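Local coordinates for geranyltranstransferase (Agrobacterium tumefaciens, PDB 2H8O) that catalyses, as a polyprenyl synthetase-family geranyltranstransferase, the condensation of geranyl diphosphate with isopentenyl diphosphate to give farnesyl diphosphate, at the interface of chains A and B. Numbering follows the deposited sequence. Chains: chain A/B, Geranyltranstransferase.

Contact 1: the interface of chains A and B. Residues chain A 129-130, 195, 198-199, 202; chain B 73, 149, 153.
The flat carboxamide of A:Gln198 takes a leucine methyl on one face: CD2 of B:Leu153 sits over it, 3.7 Å from the amide oxygen OE1 and 4.0 Å from the nitrogen NE2. CG of the glutamine is anti to its carbonyl carbon, and a chi3 of -97° turns the amide so that its face, rather than an edge, meets the methyl. B:Leu153, which buries 89 Å², is the knob of this apolar patch. The other branch of B:Leu153, CD1, rests against the backbone of A:Ala199, 3.7 Å from N, while A:Met130, bent at chi2 and chi3, crosses obliquely and brings CE to 3.9 Å from CD2 of B:Leu153. One turn earlier, CB of B:Ala149 packs on CD1 of A:Leu202 at 3.8 Å. B:Leu73 adds CD2 beside CB of A:Ala199. The polar link is indirect: a water lies 2.9 Å from the backbone N of B:Ala149, with an angle of 157° at the hydrogen, and 3.2 Å from the carbonyl O of A:Ala129. In the all-helical prenyltransferase fold, the start of B helix 148-167 thus docks between A helix 194-206 and the loop carrying A:Ala129 and A:Met130, part of the first aspartate-rich motif, DDLPAMD.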
# COMPACT_ATOMS: atom_id res chain seq x y z
N ALA A 129 -13.19 -15.58 0.76
CA ALA A 129 -13.62 -14.98 -0.53
C ALA A 129 -12.65 -15.28 -1.66
O ALA A 129 -13.00 -15.18 -2.85
CB ALA A 129 -13.79 -13.46 -0.38
N MET A 130 -11.41 -15.61 -1.30
CA MET A 130 -10.36 -15.87 -2.26
C MET A 130 -10.05 -17.37 -2.29
O MET A 130 -10.91 -18.12 -2.77
CB MET A 130 -9.16 -14.99 -1.93
CG MET A 130 -9.53 -13.49 -1.94
SD MET A 130 -8.80 -12.53 -3.30
CE MET A 130 -7.46 -11.93 -2.34
N ALA A 195 -1.50 -7.98 -7.88
CA ALA A 195 -2.94 -7.91 -7.58
C ALA A 195 -3.76 -8.19 -8.83
O ALA A 195 -4.76 -8.91 -8.80
CB ALA A 195 -3.35 -6.56 -6.95
N GLN A 198 -3.70 -11.85 -9.56
CA GLN A 198 -4.63 -12.59 -8.72
C GLN A 198 -6.03 -12.48 -9.28
O GLN A 198 -6.76 -13.47 -9.33
CB GLN A 198 -4.62 -12.07 -7.29
CG GLN A 198 -3.30 -12.19 -6.62
CD GLN A 198 -3.31 -11.54 -5.27
OE1 GLN A 198 -2.89 -10.39 -5.09
NE2 GLN A 198 -3.82 -12.27 -4.28
N ALA A 199 -6.39 -11.29 -9.76
CA ALA A 199 -7.68 -11.12 -10.43
C ALA A 199 -7.79 -12.02 -11.67
O ALA A 199 -8.85 -12.62 -11.91
CB ALA A 199 -7.92 -9.69 -10.79
N LEU A 202 -8.25 -15.79 -10.54
CA LEU A 202 -9.60 -16.10 -10.10
C LEU A 202 -10.57 -16.17 -11.29
O LEU A 202 -11.46 -17.03 -11.33
CB LEU A 202 -10.07 -15.07 -9.07
CG LEU A 202 -9.39 -15.14 -7.71
CD1 LEU A 202 -9.74 -13.90 -6.88
CD2 LEU A 202 -9.79 -16.41 -6.97
N LEU B 73 -11.12 -5.85 -12.82
CA LEU B 73 -10.54 -5.26 -11.60
C LEU B 73 -10.46 -3.74 -11.72
O LEU B 73 -10.76 -3.00 -10.78
CB LEU B 73 -9.16 -5.85 -11.34
CG LEU B 73 -8.46 -5.30 -10.09
CD1 LEU B 73 -9.33 -5.50 -8.85
CD2 LEU B 73 -7.08 -5.96 -9.94
N ALA B 149 -14.11 -11.02 -3.58
CA ALA B 149 -12.72 -11.14 -4.03
C ALA B 149 -12.25 -9.90 -4.81
O ALA B 149 -11.17 -9.34 -4.57
CB ALA B 149 -12.57 -12.39 -4.91
N LEU B 153 -9.38 -7.11 -3.83
CA LEU B 153 -8.28 -6.81 -4.74
C LEU B 153 -8.34 -5.36 -5.24
O LEU B 153 -7.30 -4.74 -5.44
CB LEU B 153 -8.28 -7.80 -5.91
CG LEU B 153 -7.91 -9.22 -5.48
CD1 LEU B 153 -8.17 -10.14 -6.68
CD2 LEU B 153 -6.45 -9.30 -4.99
O HOH W 1 -15.52 -13.59 -3.90

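Contact 2: the interface of chains A and B. Residues chain A 66-70, 73-74, 77, 157; chain B 190-192, 196, 200, 216, 220.
This interface of a loop against a loop and two helices (194-206 and 211-237) joins two copies of a polyprenyl synthetase, a family whose trans-prenyltransferases typically work as homodimers; here the segment from A:Glu66 to A:Pro70, leading into A helix 71-82, is laid across the partner and buries one flank of the dimer interface. B:Ile191, in the loop between B helices 175-189 and 194-206, is the plug, with 136 Å² buried. CG1 of B:Ile191 is anti to the backbone N (chi1 178°) and, with chi2 at 61°, carries CD1 tip-first to 3.5 Å from CD2 of A:Leu73, a tight fit, with SD of A:Met77 alongside. The CG2 branch lies over the rim of one face of the A:Arg69 guanidinium. A:Glu66 fixes the rotation of that group, gripped side-on: NE of A:Arg69 reaches OE1 of A:Glu66 at 2.7 Å in a salt bridge and its NH2 reaches OE2 at 2.9 Å, both on syn lone pairs and near the guanidinium plane. The next residue, B:Gly192, offers its carbonyl O to the backbone N of A:Ile67 at 3.0 Å, an almost straight bond (175° at the hydrogen) on an in-plane lone pair. A water joins the backbone N of B:Ile191 to the carbonyl O of A:Ser157. Farther along, the ring of A:Pro70 crosses B:Leu200 at about a right angle, CG to CG 3.7 Å, and A:Ile67 slides antiparallel past B:Met220, its CD1 3.6 Å from CG of the methionine.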
# COMPACT_ATOMS: atom_id res chain seq x y z
N GLU A 66 3.07 7.93 14.27
CA GLU A 66 2.07 6.95 14.64
C GLU A 66 1.49 7.32 15.98
O GLU A 66 2.21 7.79 16.88
CB GLU A 66 2.70 5.56 14.77
CG GLU A 66 3.26 4.99 13.46
CD GLU A 66 3.91 3.62 13.60
OE1 GLU A 66 4.14 3.18 14.75
OE2 GLU A 66 4.18 2.97 12.56
N ILE A 67 0.20 7.05 16.15
CA ILE A 67 -0.47 7.41 17.38
C ILE A 67 -0.26 6.31 18.42
O ILE A 67 0.31 6.55 19.51
CB ILE A 67 -1.93 7.74 17.09
CG1 ILE A 67 -1.98 9.01 16.23
CG2 ILE A 67 -2.70 7.96 18.37
CD1 ILE A 67 -3.27 9.21 15.52
N THR A 68 -0.68 5.09 18.10
CA THR A 68 -0.36 3.91 18.90
C THR A 68 -0.45 2.70 17.98
O THR A 68 -1.03 2.83 16.91
CB THR A 68 -1.33 3.73 20.06
OG1 THR A 68 -0.80 2.78 21.02
CG2 THR A 68 -2.68 3.27 19.58
N ARG A 69 0.15 1.57 18.36
CA ARG A 69 0.02 0.32 17.59
C ARG A 69 -0.90 -0.65 18.32
O ARG A 69 -0.50 -1.23 19.34
CB ARG A 69 1.40 -0.30 17.36
CG ARG A 69 2.29 0.52 16.45
CD ARG A 69 3.63 -0.16 16.17
NE ARG A 69 4.27 0.45 15.02
CZ ARG A 69 5.17 -0.14 14.23
NH1 ARG A 69 5.59 -1.38 14.46
NH2 ARG A 69 5.63 0.53 13.18
N PRO A 70 -2.14 -0.83 17.84
CA PRO A 70 -3.04 -1.74 18.54
C PRO A 70 -2.51 -3.15 18.58
O PRO A 70 -2.08 -3.69 17.56
CB PRO A 70 -4.34 -1.67 17.75
CG PRO A 70 -4.28 -0.37 17.03
CD PRO A 70 -2.83 -0.16 16.72
N LEU A 73 -4.13 -6.24 16.31
CA LEU A 73 -3.80 -6.11 14.89
C LEU A 73 -2.31 -6.39 14.65
O LEU A 73 -1.93 -7.07 13.69
CB LEU A 73 -4.16 -4.72 14.39
CG LEU A 73 -3.85 -4.46 12.91
CD1 LEU A 73 -4.54 -5.50 12.03
CD2 LEU A 73 -4.26 -3.03 12.54
N LEU A 74 -1.45 -5.86 15.51
CA LEU A 74 -0.02 -6.10 15.40
C LEU A 74 0.31 -7.59 15.54
O LEU A 74 1.10 -8.12 14.79
CB LEU A 74 0.72 -5.24 16.43
CG LEU A 74 2.23 -5.09 16.34
CD1 LEU A 74 2.62 -4.57 14.99
CD2 LEU A 74 2.74 -4.18 17.47
N MET A 77 -0.53 -9.22 12.23
CA MET A 77 0.53 -8.91 11.27
C MET A 77 1.73 -9.84 11.50
O MET A 77 2.26 -10.40 10.55
CB MET A 77 0.97 -7.44 11.34
CG MET A 77 -0.12 -6.41 11.01
SD MET A 77 0.28 -4.65 11.45
CE MET A 77 1.60 -4.32 10.24
N SER A 157 -2.39 -3.42 6.45
CA SER A 157 -1.35 -2.76 7.24
C SER A 157 0.06 -3.21 6.81
O SER A 157 0.99 -2.43 6.79
CB SER A 157 -1.56 -2.97 8.73
OG SER A 157 -2.82 -2.46 9.18
N GLY B 190 -1.55 3.36 8.16
CA GLY B 190 -1.24 2.00 8.57
C GLY B 190 -1.56 1.68 10.02
O GLY B 190 -2.52 2.20 10.59
N ILE B 191 -0.77 0.77 10.57
CA ILE B 191 -0.97 0.22 11.93
C ILE B 191 -1.11 1.33 12.97
O ILE B 191 -1.90 1.20 13.94
CB ILE B 191 0.19 -0.76 12.34
CG1 ILE B 191 0.00 -1.30 13.77
CG2 ILE B 191 1.59 -0.10 12.18
CD1 ILE B 191 -1.25 -2.08 13.95
N GLY B 192 -0.34 2.40 12.82
CA GLY B 192 -0.39 3.53 13.77
C GLY B 192 -1.28 4.69 13.34
O GLY B 192 -1.20 5.78 13.89
N GLY B 196 -5.10 0.93 11.89
CA GLY B 196 -5.13 0.68 13.33
C GLY B 196 -6.39 1.22 13.97
O GLY B 196 -6.97 0.59 14.88
N LEU B 200 -9.28 -0.60 16.13
CA LEU B 200 -9.75 -0.16 17.45
C LEU B 200 -11.25 0.07 17.44
O LEU B 200 -11.94 -0.20 18.44
CB LEU B 200 -9.00 1.10 17.90
CG LEU B 200 -7.54 0.86 18.29
CD1 LEU B 200 -6.83 2.18 18.55
CD2 LEU B 200 -7.45 -0.04 19.51
N THR B 216 -8.42 8.46 20.84
CA THR B 216 -7.35 7.77 20.11
C THR B 216 -7.86 7.10 18.85
O THR B 216 -7.28 7.29 17.77
CB THR B 216 -6.63 6.76 21.03
OG1 THR B 216 -5.97 7.50 22.07
CG2 THR B 216 -5.61 5.89 20.26
N MET B 220 -7.05 8.23 14.80
CA MET B 220 -6.48 7.27 13.86
C MET B 220 -7.41 7.02 12.67
O MET B 220 -7.01 7.19 11.52
CB MET B 220 -6.12 5.95 14.59
CG MET B 220 -5.06 6.11 15.67
SD MET B 220 -4.79 4.64 16.75
CE MET B 220 -3.93 3.53 15.61
O HOH W 2 1.11 -0.34 8.67

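Contact 3: the interface of chains A and B. Residues chain A 120, 124, 127, 130, 152, 156, 159; chain B 120, 124, 127, 130, 152, 156, 159.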
# COMPACT_ATOMS: atom_id res chain seq x y z
N TYR A 120 1.50 -9.98 3.08
CA TYR A 120 0.15 -9.40 3.02
C TYR A 120 -0.65 -10.16 1.98
O TYR A 120 -1.84 -10.43 2.16
CB TYR A 120 0.17 -7.89 2.71
CG TYR A 120 -0.46 -7.49 1.36
CD1 TYR A 120 -1.83 -7.48 1.18
CD2 TYR A 120 0.34 -7.06 0.31
CE1 TYR A 120 -2.41 -7.12 -0.02
CE2 TYR A 120 -0.21 -6.71 -0.90
CZ TYR A 120 -1.59 -6.71 -1.06
OH TYR A 120 -2.20 -6.35 -2.27
N HIS A 124 -4.40 -12.06 2.57
CA HIS A 124 -5.63 -11.82 1.80
C HIS A 124 -6.02 -13.02 0.95
O HIS A 124 -7.20 -13.35 0.88
CB HIS A 124 -5.50 -10.59 0.92
CG HIS A 124 -5.68 -9.27 1.62
ND1 HIS A 124 -5.79 -9.09 2.99
CD2 HIS A 124 -5.72 -8.03 1.08
CE1 HIS A 124 -5.89 -7.79 3.24
NE2 HIS A 124 -5.85 -7.13 2.11
N LEU A 127 -8.13 -15.76 2.57
CA LEU A 127 -9.50 -15.45 2.99
C LEU A 127 -10.55 -16.32 2.26
O LEU A 127 -10.34 -16.74 1.12
CB LEU A 127 -9.81 -13.98 2.74
CG LEU A 127 -9.08 -12.97 3.62
CD1 LEU A 127 -9.20 -11.56 3.02
CD2 LEU A 127 -9.65 -12.97 5.04
N MET A 130 -11.41 -15.61 -1.30
CA MET A 130 -10.36 -15.87 -2.26
C MET A 130 -10.05 -17.37 -2.29
O MET A 130 -10.91 -18.12 -2.77
CB MET A 130 -9.16 -14.99 -1.93
CG MET A 130 -9.53 -13.49 -1.94
SD MET A 130 -8.80 -12.53 -3.30
CE MET A 130 -7.46 -11.93 -2.34
N ILE A 152 -8.11 -8.91 7.11
CA ILE A 152 -8.16 -7.88 6.06
C ILE A 152 -7.28 -6.70 6.45
O ILE A 152 -6.46 -6.23 5.64
CB ILE A 152 -9.61 -7.43 5.78
CG1 ILE A 152 -10.40 -8.55 5.11
CG2 ILE A 152 -9.62 -6.21 4.88
CD1 ILE A 152 -11.92 -8.39 5.23
N ASP A 156 -3.77 -5.23 4.91
CA ASP A 156 -3.76 -3.82 4.51
C ASP A 156 -2.59 -3.10 5.18
O ASP A 156 -1.87 -2.29 4.57
CB ASP A 156 -5.08 -3.12 4.89
CG ASP A 156 -6.26 -3.56 4.04
OD1 ASP A 156 -6.04 -4.26 3.03
OD2 ASP A 156 -7.43 -3.22 4.40
N LEU A 159 0.83 -4.26 3.71
CA LEU A 159 1.05 -3.59 2.41
C LEU A 159 1.51 -2.13 2.63
O LEU A 159 2.46 -1.67 2.01
CB LEU A 159 -0.22 -3.67 1.57
CG LEU A 159 -0.26 -2.85 0.30
CD1 LEU A 159 0.96 -3.11 -0.58
CD2 LEU A 159 -1.54 -3.15 -0.48
N TYR B 120 -9.97 3.26 -1.13
CA TYR B 120 -9.66 1.86 -0.84
C TYR B 120 -10.24 1.52 0.52
O TYR B 120 -10.78 0.42 0.73
CB TYR B 120 -8.15 1.57 -0.88
CG TYR B 120 -7.52 1.16 0.47
CD1 TYR B 120 -7.72 -0.10 1.01
CD2 TYR B 120 -6.68 2.04 1.15
CE1 TYR B 120 -7.16 -0.47 2.22
CE2 TYR B 120 -6.12 1.69 2.35
CZ TYR B 120 -6.34 0.43 2.88
OH TYR B 120 -5.79 0.02 4.10
N HIS B 124 -12.91 -1.67 1.40
CA HIS B 124 -12.71 -2.72 2.40
C HIS B 124 -13.68 -2.61 3.56
O HIS B 124 -14.19 -3.62 4.03
CB HIS B 124 -11.28 -2.72 2.93
CG HIS B 124 -10.26 -3.37 2.03
ND1 HIS B 124 -10.48 -3.82 0.75
CD2 HIS B 124 -8.95 -3.60 2.28
CE1 HIS B 124 -9.35 -4.30 0.25
NE2 HIS B 124 -8.41 -4.18 1.16
N LEU B 127 -17.11 -4.25 3.21
CA LEU B 127 -17.19 -5.71 3.13
C LEU B 127 -18.01 -6.32 4.28
O LEU B 127 -18.05 -5.78 5.39
CB LEU B 127 -15.80 -6.33 3.13
CG LEU B 127 -14.94 -6.08 1.89
CD1 LEU B 127 -13.47 -6.41 2.18
CD2 LEU B 127 -15.44 -6.93 0.71
N MET B 130 -16.54 -6.55 7.70
CA MET B 130 -16.32 -5.28 8.38
C MET B 130 -17.66 -4.61 8.64
O MET B 130 -18.41 -5.12 9.49
CB MET B 130 -15.35 -4.45 7.55
CG MET B 130 -14.00 -5.17 7.33
SD MET B 130 -12.59 -4.43 8.20
CE MET B 130 -12.02 -3.53 6.81
N ILE B 152 -11.88 -6.95 -2.53
CA ILE B 152 -10.63 -7.02 -1.75
C ILE B 152 -9.45 -6.57 -2.61
O ILE B 152 -8.64 -5.74 -2.18
CB ILE B 152 -10.40 -8.45 -1.19
CG1 ILE B 152 -11.43 -8.76 -0.10
CG2 ILE B 152 -9.01 -8.56 -0.61
CD1 ILE B 152 -11.60 -10.26 0.16
N ASP B 156 -6.99 -3.30 -2.45
CA ASP B 156 -5.55 -3.56 -2.37
C ASP B 156 -4.82 -2.78 -3.48
O ASP B 156 -3.76 -2.18 -3.28
CB ASP B 156 -5.24 -5.07 -2.52
CG ASP B 156 -5.64 -5.88 -1.31
OD1 ASP B 156 -5.99 -5.28 -0.27
OD2 ASP B 156 -5.64 -7.15 -1.40
N LEU B 159 -4.88 1.06 -2.78
CA LEU B 159 -3.85 1.37 -1.77
C LEU B 159 -2.44 1.39 -2.42
O LEU B 159 -1.65 2.30 -2.19
CB LEU B 159 -3.93 0.38 -0.62
CG LEU B 159 -2.82 0.41 0.40
CD1 LEU B 159 -2.59 1.81 0.96
CD2 LEU B 159 -3.13 -0.56 1.55
O HOH W 3 -3.79 -8.48 -3.13
O HOH W 4 -7.87 -0.76 5.80
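A:Ile152 and A:Asp156, one turn apart on helix 148-167, bury 58 and 56 Å² against B:His124 and its neighbours; the two-fold repeats everything with the chains exchanged. CG of A:Asp156 is anti to its carbonyl carbon (chi1 -72°), and OD1 accepts NE2 of A:His124 in its own chain at 3.0 Å. The donor keeps this oxygen in its ring plane but meets it from above the carboxylate plane. Tip to tip across the axis, NE2 of B:His124 also lies 3.0 Å from OD1 of A:Asp156, with imidazole and carboxylate nearly coplanar; this oxygen stands well off the N-H direction, so it can take at best a bent share of the hydrogen bond. The two NE2 atoms of A:His124 and B:His124 are 4.0 Å apart, and the flanking carboxylates may stabilise positive charge there. B:Tyr120 turns its ring 88° to the carboxylate of A:Asp156, and a water connects its phenol OH, at 2.8 Å, to OD2 of the aspartate at 2.9 Å. A:Ile152 crosses obliquely, CG2 resting 3.7 Å from CD2 of B:His124; CE of A:Met130 meets the equivalent CG2 of B:Ile152. On the axis, the leucine methyls CD2 of A:Leu159 and B:Leu159 touch at 3.6 Å.

Contact 3 lies at the two-fold axis, with contact 1 about 10 Å and contact 2 about 16 Å from it, measured between centres of their C-alpha atoms; contacts 1 and 2 are about 25 Å apart. Helix 148-167 runs through all three, and helices 71-82 and 194-206 each serve both contact 1 and contact 2, with the chains exchanged. A:Met130 belongs to contacts 1 and 3, tying the axial core to the first aspartate-rich motif. Such continuity suggests that dimer packing helps to position the active-site loop, although the structure alone does not show any coupling between subunits.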